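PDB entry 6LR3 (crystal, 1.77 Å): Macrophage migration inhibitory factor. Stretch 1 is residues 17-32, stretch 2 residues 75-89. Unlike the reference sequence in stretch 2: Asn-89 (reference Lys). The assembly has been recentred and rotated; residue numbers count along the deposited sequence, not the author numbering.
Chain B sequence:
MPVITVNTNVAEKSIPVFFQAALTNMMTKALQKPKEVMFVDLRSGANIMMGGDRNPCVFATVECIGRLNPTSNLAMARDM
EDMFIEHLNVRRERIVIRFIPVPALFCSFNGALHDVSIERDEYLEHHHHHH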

# COMPACT_ATOMS: atom_id res chain seq x y z
N VAL B 17 9.61 -21.69 -1.08
CA VAL B 17 8.14 -21.84 -0.87
C VAL B 17 7.78 -21.47 0.58
O VAL B 17 6.64 -21.09 0.79
CB VAL B 17 7.69 -23.29 -1.18
CG1 VAL B 17 7.86 -23.59 -2.66
CG2 VAL B 17 8.43 -24.30 -0.34
N PHE B 18 8.73 -21.58 1.53
CA PHE B 18 8.44 -21.35 2.96
C PHE B 18 8.78 -19.91 3.35
O PHE B 18 8.69 -19.59 4.52
CB PHE B 18 9.13 -22.37 3.86
CG PHE B 18 10.62 -22.32 3.81
CD1 PHE B 18 11.35 -22.97 2.84
CD2 PHE B 18 11.31 -21.64 4.81
CE1 PHE B 18 12.74 -22.98 2.89
CE2 PHE B 18 12.70 -21.58 4.80
CZ PHE B 18 13.40 -22.26 3.85
N PHE B 19 9.11 -19.05 2.41
CA PHE B 19 9.50 -17.64 2.69
C PHE B 19 8.41 -16.94 3.51
O PHE B 19 8.73 -16.41 4.58
CB PHE B 19 9.77 -16.88 1.39
CG PHE B 19 10.06 -15.42 1.62
CD1 PHE B 19 11.15 -14.97 2.32
CD2 PHE B 19 9.16 -14.49 1.17
CE1 PHE B 19 11.39 -13.62 2.49
CE2 PHE B 19 9.46 -13.13 1.20
CZ PHE B 19 10.54 -12.70 1.91
N GLN B 20 7.16 -16.96 3.05
CA GLN B 20 6.10 -16.23 3.80
C GLN B 20 5.88 -16.85 5.19
O GLN B 20 5.68 -16.09 6.14
CB GLN B 20 4.79 -16.21 3.03
CG GLN B 20 4.78 -15.20 1.90
CD GLN B 20 3.70 -15.56 0.92
OE1 GLN B 20 3.87 -16.55 0.17
NE2 GLN B 20 2.59 -14.81 0.95
N ALA B 21 5.91 -18.17 5.31
CA ALA B 21 5.81 -18.88 6.61
C ALA B 21 6.95 -18.45 7.51
O ALA B 21 6.73 -18.19 8.70
CB ALA B 21 5.81 -20.37 6.38
N ALA B 22 8.17 -18.39 6.98
CA ALA B 22 9.37 -18.06 7.79
C ALA B 22 9.26 -16.62 8.25
O ALA B 22 9.55 -16.34 9.43
CB ALA B 22 10.64 -18.29 7.00
N LEU B 23 8.84 -15.72 7.36
CA LEU B 23 8.68 -14.30 7.70
C LEU B 23 7.57 -14.14 8.71
O LEU B 23 7.75 -13.37 9.66
CB LEU B 23 8.43 -13.52 6.40
CG LEU B 23 8.42 -12.02 6.50
CD1 LEU B 23 9.66 -11.52 7.19
CD2 LEU B 23 8.30 -11.43 5.11
N THR B 24 6.46 -14.88 8.55
CA THR B 24 5.36 -14.88 9.52
C THR B 24 5.91 -15.21 10.90
O THR B 24 5.64 -14.48 11.84
CB THR B 24 4.27 -15.89 9.14
OG1 THR B 24 3.65 -15.47 7.92
CG2 THR B 24 3.21 -15.98 10.21
N ASN B 25 6.65 -16.31 11.00
CA ASN B 25 7.16 -16.80 12.30
C ASN B 25 8.13 -15.77 12.87
O ASN B 25 8.03 -15.46 14.05
CB ASN B 25 7.82 -18.17 12.14
CG ASN B 25 6.76 -19.25 11.93
OD1 ASN B 25 5.60 -19.03 12.25
ND2 ASN B 25 7.12 -20.34 11.27
N MET B 26 9.03 -15.26 12.06
CA MET B 26 10.09 -14.37 12.56
C MET B 26 9.44 -13.08 13.06
O MET B 26 9.82 -12.61 14.15
CB MET B 26 11.12 -14.06 11.46
CG MET B 26 12.34 -13.36 11.99
SD MET B 26 13.38 -12.78 10.63
CE MET B 26 12.44 -11.34 10.16
N MET B 27 8.47 -12.54 12.32
CA MET B 27 7.88 -11.24 12.70
C MET B 27 6.83 -11.44 13.79
O MET B 27 6.64 -10.49 14.55
CB MET B 27 7.30 -10.52 11.48
CG MET B 27 8.40 -10.09 10.49
SD MET B 27 9.62 -9.03 11.20
CE MET B 27 8.66 -7.51 11.38
N THR B 28 6.21 -12.61 13.93
CA THR B 28 5.32 -12.90 15.08
C THR B 28 6.14 -12.80 16.36
O THR B 28 5.69 -12.14 17.33
CB THR B 28 4.69 -14.29 14.95
OG1 THR B 28 3.78 -14.17 13.85
CG2 THR B 28 3.96 -14.72 16.20
N LYS B 29 7.32 -13.42 16.35
CA LYS B 29 8.22 -13.39 17.53
C LYS B 29 8.70 -11.96 17.76
O LYS B 29 8.66 -11.50 18.91
CB LYS B 29 9.41 -14.33 17.33
CG LYS B 29 9.02 -15.80 17.36
CD LYS B 29 10.23 -16.70 17.33
CE LYS B 29 10.19 -17.88 16.35
NZ LYS B 29 9.05 -18.78 16.63
N ALA B 30 9.15 -11.27 16.71
CA ALA B 30 9.72 -9.92 16.84
C ALA B 30 8.68 -8.95 17.36
O ALA B 30 9.02 -8.14 18.22
CB ALA B 30 10.33 -9.47 15.53
N LEU B 31 7.46 -8.98 16.84
CA LEU B 31 6.40 -7.99 17.19
C LEU B 31 5.62 -8.45 18.42
O LEU B 31 4.84 -7.65 18.92
CB LEU B 31 5.46 -7.81 16.00
CG LEU B 31 6.13 -7.13 14.80
CD1 LEU B 31 5.23 -7.16 13.57
CD2 LEU B 31 6.47 -5.69 15.11
N GLN B 32 5.81 -9.70 18.88
CA GLN B 32 5.04 -10.26 20.02
C GLN B 32 3.56 -9.97 19.80
O GLN B 32 2.87 -9.42 20.70
CB GLN B 32 5.54 -9.65 21.33
CG GLN B 32 6.98 -9.99 21.63
CD GLN B 32 7.06 -11.37 22.21
OE1 GLN B 32 6.69 -11.55 23.38
NE2 GLN B 32 7.53 -12.32 21.39
N ALA B 75 16.29 -3.33 14.74
CA ALA B 75 16.54 -4.77 15.01
C ALA B 75 15.74 -5.59 13.99
O ALA B 75 16.28 -6.54 13.40
CB ALA B 75 16.14 -5.13 16.42
N MET B 76 14.48 -5.23 13.78
CA MET B 76 13.60 -5.97 12.86
C MET B 76 14.09 -5.74 11.44
O MET B 76 14.09 -6.69 10.69
CB MET B 76 12.15 -5.53 13.00
CG MET B 76 11.57 -6.11 14.25
SD MET B 76 9.82 -5.70 14.44
CE MET B 76 9.80 -3.95 14.76
N ALA B 77 14.49 -4.52 11.08
CA ALA B 77 15.00 -4.24 9.73
C ALA B 77 16.19 -5.18 9.44
O ALA B 77 16.22 -5.77 8.38
CB ALA B 77 15.36 -2.80 9.59
N ARG B 78 17.15 -5.28 10.36
CA ARG B 78 18.37 -6.10 10.15
C ARG B 78 17.94 -7.56 9.98
O ARG B 78 18.49 -8.24 9.08
CB ARG B 78 19.39 -5.85 11.26
CG ARG B 78 19.98 -4.45 11.25
CD ARG B 78 21.22 -4.32 12.15
NE ARG B 78 22.23 -5.09 11.42
CZ ARG B 78 23.09 -4.62 10.49
NH1 ARG B 78 23.20 -3.31 10.30
NH2 ARG B 78 23.84 -5.46 9.78
N ASP B 79 17.02 -8.05 10.80
CA ASP B 79 16.55 -9.45 10.74
C ASP B 79 15.81 -9.68 9.43
O ASP B 79 16.02 -10.72 8.81
CB ASP B 79 15.69 -9.78 11.94
CG ASP B 79 16.50 -10.01 13.21
OD1 ASP B 79 17.75 -10.14 13.10
OD2 ASP B 79 15.89 -10.01 14.26
N MET B 80 14.95 -8.74 9.02
CA MET B 80 14.23 -8.85 7.72
C MET B 80 15.25 -8.81 6.58
O MET B 80 15.15 -9.64 5.68
CB MET B 80 13.20 -7.73 7.58
CG MET B 80 12.05 -7.92 8.49
SD MET B 80 10.91 -6.48 8.50
CE MET B 80 10.26 -6.62 6.84
N GLU B 81 16.19 -7.88 6.60
CA GLU B 81 17.23 -7.81 5.56
C GLU B 81 17.92 -9.17 5.47
O GLU B 81 18.10 -9.67 4.36
CB GLU B 81 18.26 -6.73 5.88
CG GLU B 81 17.75 -5.34 5.61
CD GLU B 81 18.74 -4.29 6.13
OE1 GLU B 81 19.70 -4.70 6.85
OE2 GLU B 81 18.57 -3.11 5.79
N ASP B 82 18.30 -9.74 6.61
CA ASP B 82 19.05 -11.02 6.59
C ASP B 82 18.20 -12.09 5.87
O ASP B 82 18.76 -12.88 5.08
CB ASP B 82 19.42 -11.49 7.99
CG ASP B 82 20.51 -10.67 8.65
OD1 ASP B 82 21.08 -9.79 8.02
OD2 ASP B 82 20.75 -10.95 9.81
N MET B 83 16.90 -12.14 6.18
CA MET B 83 16.01 -13.14 5.56
C MET B 83 15.86 -12.82 4.07
O MET B 83 15.84 -13.75 3.28
CB MET B 83 14.63 -13.13 6.25
CG MET B 83 13.79 -14.23 5.76
SD MET B 83 12.33 -14.43 6.79
CE MET B 83 13.00 -15.02 8.33
N PHE B 84 15.75 -11.55 3.68
CA PHE B 84 15.61 -11.17 2.25
C PHE B 84 16.88 -11.52 1.51
O PHE B 84 16.82 -11.97 0.38
CB PHE B 84 15.33 -9.68 2.10
CG PHE B 84 14.02 -9.22 2.68
CD1 PHE B 84 12.98 -10.09 2.95
CD2 PHE B 84 13.83 -7.87 2.95
CE1 PHE B 84 11.79 -9.62 3.50
CE2 PHE B 84 12.63 -7.40 3.46
CZ PHE B 84 11.60 -8.26 3.68
N ILE B 85 18.04 -11.26 2.12
CA ILE B 85 19.35 -11.59 1.50
C ILE B 85 19.38 -13.11 1.26
O ILE B 85 19.67 -13.53 0.15
CB ILE B 85 20.49 -11.10 2.40
CG1 ILE B 85 20.59 -9.57 2.40
CG2 ILE B 85 21.81 -11.77 2.02
CD1 ILE B 85 21.34 -8.98 3.59
N GLU B 86 19.03 -13.91 2.27
CA GLU B 86 19.15 -15.38 2.18
C GLU B 86 18.14 -15.92 1.18
O GLU B 86 18.50 -16.78 0.37
CB GLU B 86 18.94 -15.97 3.58
CG GLU B 86 19.00 -17.46 3.60
CD GLU B 86 19.48 -17.90 4.96
OE1 GLU B 86 18.76 -17.53 5.93
OE2 GLU B 86 20.57 -18.48 5.04
N HIS B 87 16.89 -15.47 1.25
CA HIS B 87 15.77 -16.07 0.47
C HIS B 87 15.63 -15.46 -0.94
O HIS B 87 15.29 -16.20 -1.86
CB HIS B 87 14.45 -15.88 1.20
CG HIS B 87 14.17 -16.77 2.36
ND1 HIS B 87 13.16 -17.73 2.21
CD2 HIS B 87 14.63 -16.87 3.64
CE1 HIS B 87 13.05 -18.40 3.35
NE2 HIS B 87 13.99 -17.94 4.21
N LEU B 88 15.83 -14.15 -1.07
CA LEU B 88 15.59 -13.43 -2.34
C LEU B 88 16.89 -13.16 -3.08
O LEU B 88 16.81 -12.69 -4.21
CB LEU B 88 14.85 -12.12 -2.07
CG LEU B 88 13.57 -12.24 -1.21
CD1 LEU B 88 12.90 -10.93 -1.02
CD2 LEU B 88 12.62 -13.23 -1.82
N ASN B 89 18.04 -13.38 -2.45
CA ASN B 89 19.37 -13.07 -3.03
C ASN B 89 19.39 -11.60 -3.44
O ASN B 89 19.90 -11.28 -4.52
CB ASN B 89 19.67 -14.01 -4.19
CG ASN B 89 19.87 -15.41 -3.69
OD1 ASN B 89 20.76 -15.64 -2.86
ND2 ASN B 89 19.12 -16.36 -4.21

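Five methionines, two from one helix and three from the other, supply nearly half of the surface buried in this contact, and no hydrogen bond crosses it. The pair illustrates a general principle: antiparallel helices can be held by apolar packing and aromatic contacts, without a hydrogen bond between them, when flexible, polarizable side chains fill the space between them. Helix 19-31 and helix 75-88 run at 169° to each other, with axes 11.1 Å apart at closest approach, a spacing wide enough for long side chains to interleave. Together the stretches bury 703 Å².

Met-83 is the central knob. Its CA-to-CB bond points toward the opposing helix, and its t, t, m conformation carries the thioether among Phe-19, Ala-22, Leu-23 and Met-26. The small Ala-22 leaves room there, with its CB 4.2 Å from Met-83 SD, while Met-26 SD lies 3.2 Å from Met-83 CE, a tight contact. Met-26 also extends its own CE to within 3.8 Å of Met-80 CG.

Phe-19 is the reciprocal knob, set among Met-83, Phe-84, His-87 and Leu-88. A flat ring suits this socket because it offers different surfaces to different neighbours: Leu-88 lies over one face, whereas Phe-84 and His-87 approach the edge, Phe-19 CZ standing 3.7 Å from Phe-84 CE1. His-87, largely buried, also directs its edge toward the face of Phe-18, with ring centroids 5.1 Å apart and planes at 70°.

At the other end, Met-76 takes over. Met-76 SD lies 3.4 Å from Leu-31 CD2 and 3.7 Å from Met-27 CE, while Ala-30 CB is 3.8 Å from Met-76 CG, the CA atoms of Ala-30 and Met-76 being 6.8 Å apart. His-87 and Asp-79 take part in the packing, but Thr-24, pointing away, gives its OG1 hydrogen to Gln-20 O at 2.8 Å within its own helix.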